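PDB 6OYC: glycosylation Associate Protein 2 from Streptococcus agalactiae serotype V, which probably assists glycosylation and export of a serine-rich adhesin through the accessory Sec system, as part of a complex with two partner proteins. Local coordinates for residues F284-D289 with P322-C327. Residues are numbered along the deposited sequence; the frame is centred on the assembly and turned at random.
Sequences FMTYFD and PFMLIC
Tyr287, Asp289 and Phe323 meet on one face of an antiparallel strand pair. The Phe323 ring touches both other side chains: its CE1 lies 3.5 Å from CB of Asp289, and its CE2 lies 4.0 Å from CE2 of Tyr287. That CE2 of Phe323 reaches the tyrosine ring at its edge. Phe323 CG stands between its own backbone N and carbonyl carbon (chi1 71°). The Asp289 carboxylate plane is turned 52° from the Phe323 ring, and Asp289 OD1 accepts a hydrogen bond from Val291 N. Further along, Leu325 lies beside Tyr287, and Cys327 SG touches Met285 CB at 3.8 Å. On the other face, the extended Met324 chain carries CE to 3.6 Å from Thr286 CG2. Thr286 OG1 turns instead to His276 NE2.

Six backbone hydrogen bonds set this register. Tyr287 and Leu325 exchange two, the shorter being Leu325 N to Tyr287 O at 2.7 Å. Strand 297-301 continues the sheet beyond 323-327, and helices 313-318 and 341-358 cover opposite faces. The mixed sheet fits an alpha/beta-hydrolase-like domain. The six bonds satisfy the facing N-H and C=O groups of a wholly buried strand pair, so the side chains can meet through mostly apolar contacts.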
loop_
_atom_site.group_PDB
_atom_site.type_symbol
_atom_site.label_atom_id
_atom_site.label_comp_id
_atom_site.label_asym_id
_atom_site.label_seq_id
_atom_site.Cartn_x
_atom_site.Cartn_y
_atom_site.Cartn_z
ATOM N N PHE B 284 -4.496 -4.530 -3.648
ATOM C CA PHE B 284 -4.083 -3.139 -3.597
ATOM C C PHE B 284 -4.063 -2.727 -2.136
ATOM O O PHE B 284 -4.674 -3.373 -1.277
ATOM C CB PHE B 284 -4.999 -2.194 -4.428
ATOM C CG PHE B 284 -6.442 -2.112 -3.946
ATOM C CD1 PHE B 284 -7.391 -3.047 -4.361
ATOM C CD2 PHE B 284 -6.861 -1.066 -3.120
ATOM C CE1 PHE B 284 -8.718 -2.953 -3.935
ATOM C CE2 PHE B 284 -8.192 -0.962 -2.695
ATOM C CZ PHE B 284 -9.116 -1.904 -3.096
ATOM N N MET B 285 -3.348 -1.651 -1.852
ATOM C CA MET B 285 -3.281 -1.138 -0.496
ATOM C C MET B 285 -3.715 0.321 -0.472
ATOM O O MET B 285 -3.596 1.042 -1.468
ATOM C CB MET B 285 -1.871 -1.278 0.090
ATOM C CG MET B 285 -1.544 -2.709 0.446
ATOM S SD MET B 285 -1.128 -3.655 -1.009
ATOM C CE MET B 285 -0.530 -5.164 -0.219
ATOM N N THR B 286 -4.209 0.759 0.678
ATOM C CA THR B 286 -4.625 2.140 0.835
ATOM C C THR B 286 -4.070 2.682 2.136
ATOM O O THR B 286 -3.941 1.961 3.125
ATOM C CB THR B 286 -6.172 2.278 0.813
ATOM O OG1 THR B 286 -6.737 1.503 1.873
ATOM C CG2 THR B 286 -6.747 1.791 -0.514
ATOM N N TYR B 287 -3.728 3.963 2.123
ATOM C CA TYR B 287 -3.374 4.678 3.336
ATOM C C TYR B 287 -4.244 5.921 3.429
ATOM O O TYR B 287 -4.437 6.622 2.433
ATOM C CB TYR B 287 -1.896 5.072 3.352
ATOM C CG TYR B 287 -1.570 5.860 4.595
ATOM C CD1 TYR B 287 -1.448 5.220 5.814
ATOM C CD2 TYR B 287 -1.446 7.246 4.558
ATOM C CE1 TYR B 287 -1.181 5.912 6.950
ATOM C CE2 TYR B 287 -1.180 7.963 5.697
ATOM C CZ TYR B 287 -1.049 7.288 6.893
ATOM O OH TYR B 287 -0.779 7.978 8.040
ATOM N N PHE B 288 -4.757 6.209 4.623
ATOM C CA PHE B 288 -5.697 7.317 4.775
ATOM C C PHE B 288 -5.370 8.140 6.015
ATOM O O PHE B 288 -5.229 7.584 7.107
ATOM C CB PHE B 288 -7.135 6.792 4.838
ATOM C CG PHE B 288 -8.153 7.811 5.297
ATOM C CD1 PHE B 288 -8.522 8.873 4.475
ATOM C CD2 PHE B 288 -8.770 7.675 6.533
ATOM C CE1 PHE B 288 -9.485 9.802 4.897
ATOM C CE2 PHE B 288 -9.736 8.589 6.956
ATOM C CZ PHE B 288 -10.093 9.656 6.135
ATOM N N ASP B 289 -5.260 9.454 5.836
ATOM C CA ASP B 289 -5.022 10.407 6.928
ATOM C C ASP B 289 -6.094 11.492 6.837
ATOM O O ASP B 289 -6.079 12.284 5.870
ATOM C CB ASP B 289 -3.618 11.013 6.837
ATOM C CG ASP B 289 -3.245 11.876 8.054
ATOM O OD1 ASP B 289 -4.115 12.207 8.888
ATOM O OD2 ASP B 289 -2.057 12.238 8.176
ATOM N N PRO B 322 -6.972 16.382 4.010
ATOM C CA PRO B 322 -7.170 14.933 4.170
ATOM C C PRO B 322 -6.778 14.222 2.892
ATOM O O PRO B 322 -7.049 14.710 1.791
ATOM C CB PRO B 322 -8.669 14.792 4.453
ATOM C CG PRO B 322 -9.113 16.167 4.895
ATOM C CD PRO B 322 -8.212 17.149 4.226
ATOM N N PHE B 323 -6.123 13.063 3.034
ATOM C CA PHE B 323 -5.570 12.420 1.849
ATOM C C PHE B 323 -5.558 10.900 1.954
ATOM O O PHE B 323 -5.530 10.308 3.040
ATOM C CB PHE B 323 -4.158 12.939 1.533
ATOM C CG PHE B 323 -3.081 12.506 2.500
ATOM C CD1 PHE B 323 -2.823 13.240 3.643
ATOM C CD2 PHE B 323 -2.276 11.394 2.219
ATOM C CE1 PHE B 323 -1.809 12.878 4.516
ATOM C CE2 PHE B 323 -1.246 11.015 3.084
ATOM C CZ PHE B 323 -1.012 11.752 4.238
ATOM N N MET B 324 -5.582 10.283 0.784
ATOM C CA MET B 324 -5.569 8.844 0.632
ATOM C C MET B 324 -4.493 8.493 -0.380
ATOM O O MET B 324 -4.325 9.199 -1.382
ATOM C CB MET B 324 -6.934 8.340 0.176
ATOM C CG MET B 324 -7.158 6.859 0.316
ATOM S SD MET B 324 -8.865 6.479 -0.139
ATOM C CE MET B 324 -8.816 4.691 -0.306
ATOM N N LEU B 325 -3.737 7.433 -0.094
ATOM C CA LEU B 325 -2.782 6.870 -1.041
ATOM C C LEU B 325 -3.236 5.478 -1.461
ATOM O O LEU B 325 -3.801 4.730 -0.659
ATOM C CB LEU B 325 -1.383 6.798 -0.443
ATOM C CG LEU B 325 -0.928 8.005 0.373
ATOM C CD1 LEU B 325 0.447 7.711 0.968
ATOM C CD2 LEU B 325 -0.907 9.270 -0.500
ATOM N N ILE B 326 -2.996 5.141 -2.724
ATOM C CA ILE B 326 -3.361 3.852 -3.305
ATOM C C ILE B 326 -2.165 3.362 -4.113
ATOM O O ILE B 326 -1.636 4.103 -4.951
ATOM C CB ILE B 326 -4.619 3.960 -4.193
ATOM C CG1 ILE B 326 -5.645 4.923 -3.564
ATOM C CG2 ILE B 326 -5.230 2.584 -4.455
ATOM C CD1 ILE B 326 -7.033 4.843 -4.146
ATOM N N CYS B 327 -1.740 2.126 -3.866
ATOM C CA CYS B 327 -0.660 1.515 -4.631
ATOM C C CYS B 327 -1.066 0.107 -5.053
ATOM O O CYS B 327 -1.938 -0.520 -4.442
ATOM C CB CYS B 327 0.648 1.461 -3.834
ATOM S SG CYS B 327 0.555 0.368 -2.399
#